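Class I phosphodiesterase PDEB1 (Leishmania major, PDB 2R8Q) belongs to the class I phosphodiesterases, predominantly helical metal-dependent enzymes of the HD superfamily, and binds a zinc and a magnesium ion in its catalytic domain. Local coordinates at residues A58-V63 with F86-R91; F102-D107 with L138-D143. One frame throughout, in Å; residues are numbered along the deposited sequence.

How the contacts relate
The two contacts illustrate how an all-helical enzyme passes from plain packing to metal binding over a short distance. They follow one another along the chain, since contact 1 closes before contact 2 opens, and their centres lie about 10 Å apart. Direct packing joins them: R91 CG meets F102 CD2 at 3.6 Å, V63 CG1 meets V106 CG1 at 3.6 Å, and F86 CZ meets V139 CG1 at 3.5 Å. Contact 1 thus lies behind both segments of contact 2, with the V63 side chain about 13 Å from the zinc ion. Contact 2 supplies three of the four protein ligands of that ion, and its H104 side chain is about 6 Å from the bound 3-isobutyl-1-methylxanthine.

Contact 1: residues A58-V63 with F86-R91; sequences AAAGVV and FILQCR
A60 meets I87, L88 and R91, and V63 meets I87, in a helix-to-helix packing of the all-helical phosphodiesterase domain, where helix 55-68 lies against helix 80-92. The two local axes come within 10.2 Å, and their directions differ by 137°, nearer antiparallel than parallel. The backbones come nearest where A60, with only a methyl, faces I87, their CA atoms 6.5 Å apart. I87 carries most of the apolar contact from its side. Its CG2 lies 3.5 Å from V63 CG2, tighter than a usual van der Waals contact, and also touches A60 CB at 4.0 Å. Its CD1 reaches the same V63 methyl at 3.7 Å, so two branches of the isoleucine grip CG2 of the valine as the side chains slide past each other in opposite directions. R91 ends the row. Its chain sets out with CG anti to the backbone N (chi1 -170°) and bends at chi3 (71°), which brings NH1 to 4.0 Å from A60 CB. One guanidinium face rests on L88 CD2, 3.3 Å from the plane and over its centre. The charge itself is met outside the contact, by a salt bridge from NH1 to D57 OD1. Two further helices back the pair: V63 packs on V106 of helix 102-118 and L138 of helix 127-139, while R91 lies on F102 of the former.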
# COMPACT_ATOMS: atom_id res chain seq x y z
N ALA A 58 -18.57 4.79 -23.08
CA ALA A 58 -18.29 4.02 -24.29
C ALA A 58 -17.03 3.17 -24.10
O ALA A 58 -16.98 2.02 -24.51
CB ALA A 58 -18.12 4.97 -25.48
N ALA A 59 -16.00 3.74 -23.47
CA ALA A 59 -14.76 3.01 -23.23
C ALA A 59 -15.01 1.81 -22.31
O ALA A 59 -14.45 0.74 -22.51
CB ALA A 59 -13.71 3.94 -22.62
N ALA A 60 -15.84 2.01 -21.29
CA ALA A 60 -16.17 0.93 -20.37
C ALA A 60 -16.93 -0.14 -21.14
O ALA A 60 -16.79 -1.34 -20.88
CB ALA A 60 -17.03 1.47 -19.24
N GLY A 61 -17.74 0.30 -22.09
CA GLY A 61 -18.52 -0.62 -22.90
C GLY A 61 -17.65 -1.46 -23.82
O GLY A 61 -17.96 -2.61 -24.10
N VAL A 62 -16.55 -0.87 -24.29
CA VAL A 62 -15.63 -1.58 -25.16
C VAL A 62 -15.07 -2.78 -24.40
O VAL A 62 -15.10 -3.91 -24.89
CB VAL A 62 -14.46 -0.67 -25.60
CG1 VAL A 62 -13.39 -1.47 -26.32
CG2 VAL A 62 -15.00 0.43 -26.52
N VAL A 63 -14.57 -2.54 -23.19
CA VAL A 63 -14.01 -3.63 -22.41
C VAL A 63 -15.06 -4.64 -21.95
O VAL A 63 -14.78 -5.84 -21.92
CB VAL A 63 -13.20 -3.12 -21.19
CG1 VAL A 63 -11.96 -2.40 -21.67
CG2 VAL A 63 -14.05 -2.20 -20.35
N PHE A 86 -16.78 -4.38 -11.76
CA PHE A 86 -15.32 -4.36 -11.69
C PHE A 86 -14.77 -3.29 -12.63
O PHE A 86 -13.93 -2.47 -12.24
CB PHE A 86 -14.75 -5.73 -12.06
CG PHE A 86 -13.25 -5.76 -12.18
CD1 PHE A 86 -12.45 -5.75 -11.04
CD2 PHE A 86 -12.65 -5.80 -13.43
CE1 PHE A 86 -11.06 -5.78 -11.15
CE2 PHE A 86 -11.26 -5.83 -13.56
CZ PHE A 86 -10.47 -5.82 -12.41
N ILE A 87 -15.24 -3.29 -13.87
CA ILE A 87 -14.78 -2.31 -14.85
C ILE A 87 -15.05 -0.89 -14.33
O ILE A 87 -14.18 -0.02 -14.42
CB ILE A 87 -15.50 -2.51 -16.20
CG1 ILE A 87 -15.08 -3.86 -16.79
CG2 ILE A 87 -15.17 -1.37 -17.15
CD1 ILE A 87 -15.91 -4.29 -17.99
N LEU A 88 -16.23 -0.66 -13.77
CA LEU A 88 -16.57 0.67 -13.26
C LEU A 88 -15.81 1.05 -12.00
O LEU A 88 -15.53 2.22 -11.78
CB LEU A 88 -18.08 0.77 -13.02
CG LEU A 88 -18.92 0.72 -14.30
CD1 LEU A 88 -20.40 0.67 -13.94
CD2 LEU A 88 -18.61 1.93 -15.17
N GLN A 89 -15.48 0.06 -11.16
CA GLN A 89 -14.72 0.35 -9.95
C GLN A 89 -13.30 0.73 -10.37
O GLN A 89 -12.66 1.58 -9.74
CB GLN A 89 -14.70 -0.87 -9.02
CG GLN A 89 -16.03 -1.12 -8.31
CD GLN A 89 -16.34 -0.10 -7.21
OE1 GLN A 89 -15.64 0.90 -7.06
NE2 GLN A 89 -17.40 -0.36 -6.44
N CYS A 90 -12.80 0.10 -11.43
CA CYS A 90 -11.47 0.43 -11.94
C CYS A 90 -11.50 1.85 -12.51
O CYS A 90 -10.64 2.68 -12.19
CB CYS A 90 -11.04 -0.55 -13.04
SG CYS A 90 -10.52 -2.20 -12.48
N ARG A 91 -12.49 2.13 -13.34
CA ARG A 91 -12.62 3.44 -13.96
C ARG A 91 -12.61 4.58 -12.94
O ARG A 91 -11.98 5.62 -13.16
CB ARG A 91 -13.91 3.50 -14.79
CG ARG A 91 -14.02 4.73 -15.67
CD ARG A 91 -15.30 4.72 -16.49
NE ARG A 91 -16.48 4.95 -15.67
CZ ARG A 91 -17.72 5.04 -16.15
NH1 ARG A 91 -17.93 4.92 -17.45
NH2 ARG A 91 -18.74 5.26 -15.32

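Contact 2: residues F102-D107 with L138-D143. With ZN (zinc ion), chain C; MG (magnesium ion), chain D.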
# COMPACT_ATOMS: atom_id res chain seq x y z
N PHE A 102 -8.10 6.25 -17.76
CA PHE A 102 -8.83 5.02 -18.06
C PHE A 102 -8.65 4.53 -19.50
O PHE A 102 -8.59 3.33 -19.75
CB PHE A 102 -10.32 5.23 -17.75
CG PHE A 102 -11.16 3.98 -17.89
CD1 PHE A 102 -10.89 2.84 -17.14
CD2 PHE A 102 -12.26 3.97 -18.75
CE1 PHE A 102 -11.69 1.71 -17.24
CE2 PHE A 102 -13.07 2.84 -18.86
CZ PHE A 102 -12.79 1.71 -18.10
N TYR A 103 -8.54 5.45 -20.46
CA TYR A 103 -8.37 5.04 -21.85
C TYR A 103 -7.10 4.24 -22.10
O TYR A 103 -7.08 3.37 -22.97
CB TYR A 103 -8.42 6.26 -22.77
CG TYR A 103 -9.68 7.06 -22.61
CD1 TYR A 103 -9.64 8.38 -22.16
CD2 TYR A 103 -10.93 6.50 -22.90
CE1 TYR A 103 -10.81 9.12 -22.00
CE2 TYR A 103 -12.11 7.23 -22.74
CZ TYR A 103 -12.04 8.54 -22.29
OH TYR A 103 -13.19 9.28 -22.12
N HIS A 104 -6.04 4.53 -21.35
CA HIS A 104 -4.80 3.79 -21.52
C HIS A 104 -4.98 2.32 -21.13
O HIS A 104 -4.49 1.44 -21.82
CB HIS A 104 -3.67 4.39 -20.67
CG HIS A 104 -2.49 3.49 -20.49
ND1 HIS A 104 -1.68 3.10 -21.54
CD2 HIS A 104 -1.97 2.92 -19.38
CE1 HIS A 104 -0.71 2.33 -21.08
NE2 HIS A 104 -0.86 2.21 -19.77
N VAL A 105 -5.67 2.06 -20.02
CA VAL A 105 -5.82 0.66 -19.61
C VAL A 105 -6.83 -0.08 -20.48
O VAL A 105 -6.71 -1.28 -20.68
CB VAL A 105 -6.17 0.52 -18.09
CG1 VAL A 105 -5.06 1.16 -17.26
CG2 VAL A 105 -7.52 1.15 -17.77
N VAL A 106 -7.81 0.64 -21.02
CA VAL A 106 -8.78 0.03 -21.91
C VAL A 106 -7.98 -0.38 -23.15
O VAL A 106 -8.15 -1.48 -23.69
CB VAL A 106 -9.89 1.04 -22.31
CG1 VAL A 106 -10.70 0.50 -23.49
CG2 VAL A 106 -10.80 1.28 -21.11
N ASP A 107 -7.09 0.50 -23.59
CA ASP A 107 -6.24 0.22 -24.74
C ASP A 107 -5.33 -0.99 -24.49
O ASP A 107 -5.20 -1.86 -25.34
CB ASP A 107 -5.39 1.44 -25.09
CG ASP A 107 -4.38 1.16 -26.19
OD1 ASP A 107 -4.79 0.65 -27.25
OD2 ASP A 107 -3.18 1.47 -25.99
N LEU A 138 -6.70 -3.94 -16.76
CA LEU A 138 -7.55 -2.88 -16.24
C LEU A 138 -7.12 -2.29 -14.90
O LEU A 138 -7.50 -1.16 -14.57
CB LEU A 138 -9.00 -3.38 -16.14
CG LEU A 138 -9.63 -3.79 -17.47
CD1 LEU A 138 -11.01 -4.39 -17.23
CD2 LEU A 138 -9.74 -2.57 -18.39
N VAL A 139 -6.33 -3.03 -14.12
CA VAL A 139 -5.90 -2.54 -12.82
C VAL A 139 -4.43 -2.12 -12.79
O VAL A 139 -3.98 -1.56 -11.80
CB VAL A 139 -6.06 -3.62 -11.72
CG1 VAL A 139 -7.48 -4.16 -11.70
CG2 VAL A 139 -5.06 -4.75 -11.94
N HIS A 140 -3.70 -2.37 -13.87
CA HIS A 140 -2.26 -2.12 -13.86
C HIS A 140 -1.71 -0.72 -13.63
O HIS A 140 -0.52 -0.58 -13.34
CB HIS A 140 -1.61 -2.77 -15.10
CG HIS A 140 -1.43 -1.84 -16.26
ND1 HIS A 140 -2.44 -1.56 -17.15
CD2 HIS A 140 -0.36 -1.13 -16.67
CE1 HIS A 140 -2.00 -0.72 -18.07
NE2 HIS A 140 -0.73 -0.44 -17.80
N ASP A 141 -2.55 0.31 -13.75
CA ASP A 141 -2.10 1.69 -13.52
C ASP A 141 -3.03 2.46 -12.57
O ASP A 141 -3.00 3.69 -12.53
CB ASP A 141 -2.00 2.47 -14.84
CG ASP A 141 -0.65 2.33 -15.49
OD1 ASP A 141 0.36 2.29 -14.76
OD2 ASP A 141 -0.59 2.27 -16.74
N LEU A 142 -3.83 1.74 -11.79
CA LEU A 142 -4.78 2.39 -10.87
C LEU A 142 -4.25 3.57 -10.07
O LEU A 142 -3.23 3.48 -9.40
CB LEU A 142 -5.36 1.35 -9.90
CG LEU A 142 -6.31 0.29 -10.47
CD1 LEU A 142 -6.47 -0.84 -9.47
CD2 LEU A 142 -7.66 0.92 -10.80
N ASP A 143 -4.97 4.69 -10.14
CA ASP A 143 -4.64 5.91 -9.40
C ASP A 143 -3.30 6.54 -9.76
O ASP A 143 -2.67 7.20 -8.92
CB ASP A 143 -4.74 5.62 -7.90
CG ASP A 143 -4.71 6.88 -7.05
OD1 ASP A 143 -5.41 7.86 -7.40
OD2 ASP A 143 -4.01 6.89 -6.02
ZN ZN C . 0.52 1.33 -18.30
MG MG D . 2.43 1.77 -15.10
O HOH W 1 2.23 0.86 -17.08
O HOH W 2 2.03 2.96 -18.84
O HOH W 3 2.82 2.76 -13.15
O HOH W 4 4.51 1.07 -15.01
O HOH W 5 3.09 3.67 -16.05
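With CG anti to its backbone N (chi1 164°), H104 extends from helix 102-118 toward H140 and D141, whereas H140 takes an unusual chi1 of 95° that carries its NE2 to the same metal. H140 and D141 are the His-Asp pair of the HD motif, set in a type I turn from V139 to L142. The zinc ion lies where the three side chains converge, bound by H104 NE2 at 2.2 Å, H140 NE2 at 2.2 Å and D141 OD2 at 2.1 Å. D254 and two waters complete its shell. The two imidazoles stand obliquely, planes 57° apart, whereas D141 OD2 lies in the plane of the H104 ring at its edge. A second-shell bond from H140 ND1 to A137 O helps fix the rotation of that ring, leaving NE2 for the metal. V105 adds the apolar part of the contact: its CG1 packs 3.7 Å from H140 CE1, and its CG2 lies 3.9 Å from L138 O. The D141 carboxylate is shared between metals, its OD1 binding the magnesium ion at 2.2 Å, and water 1 makes a second bridge, 2.2 Å from both the zinc and the magnesium ion, at the edge of the H140 ring and in its plane.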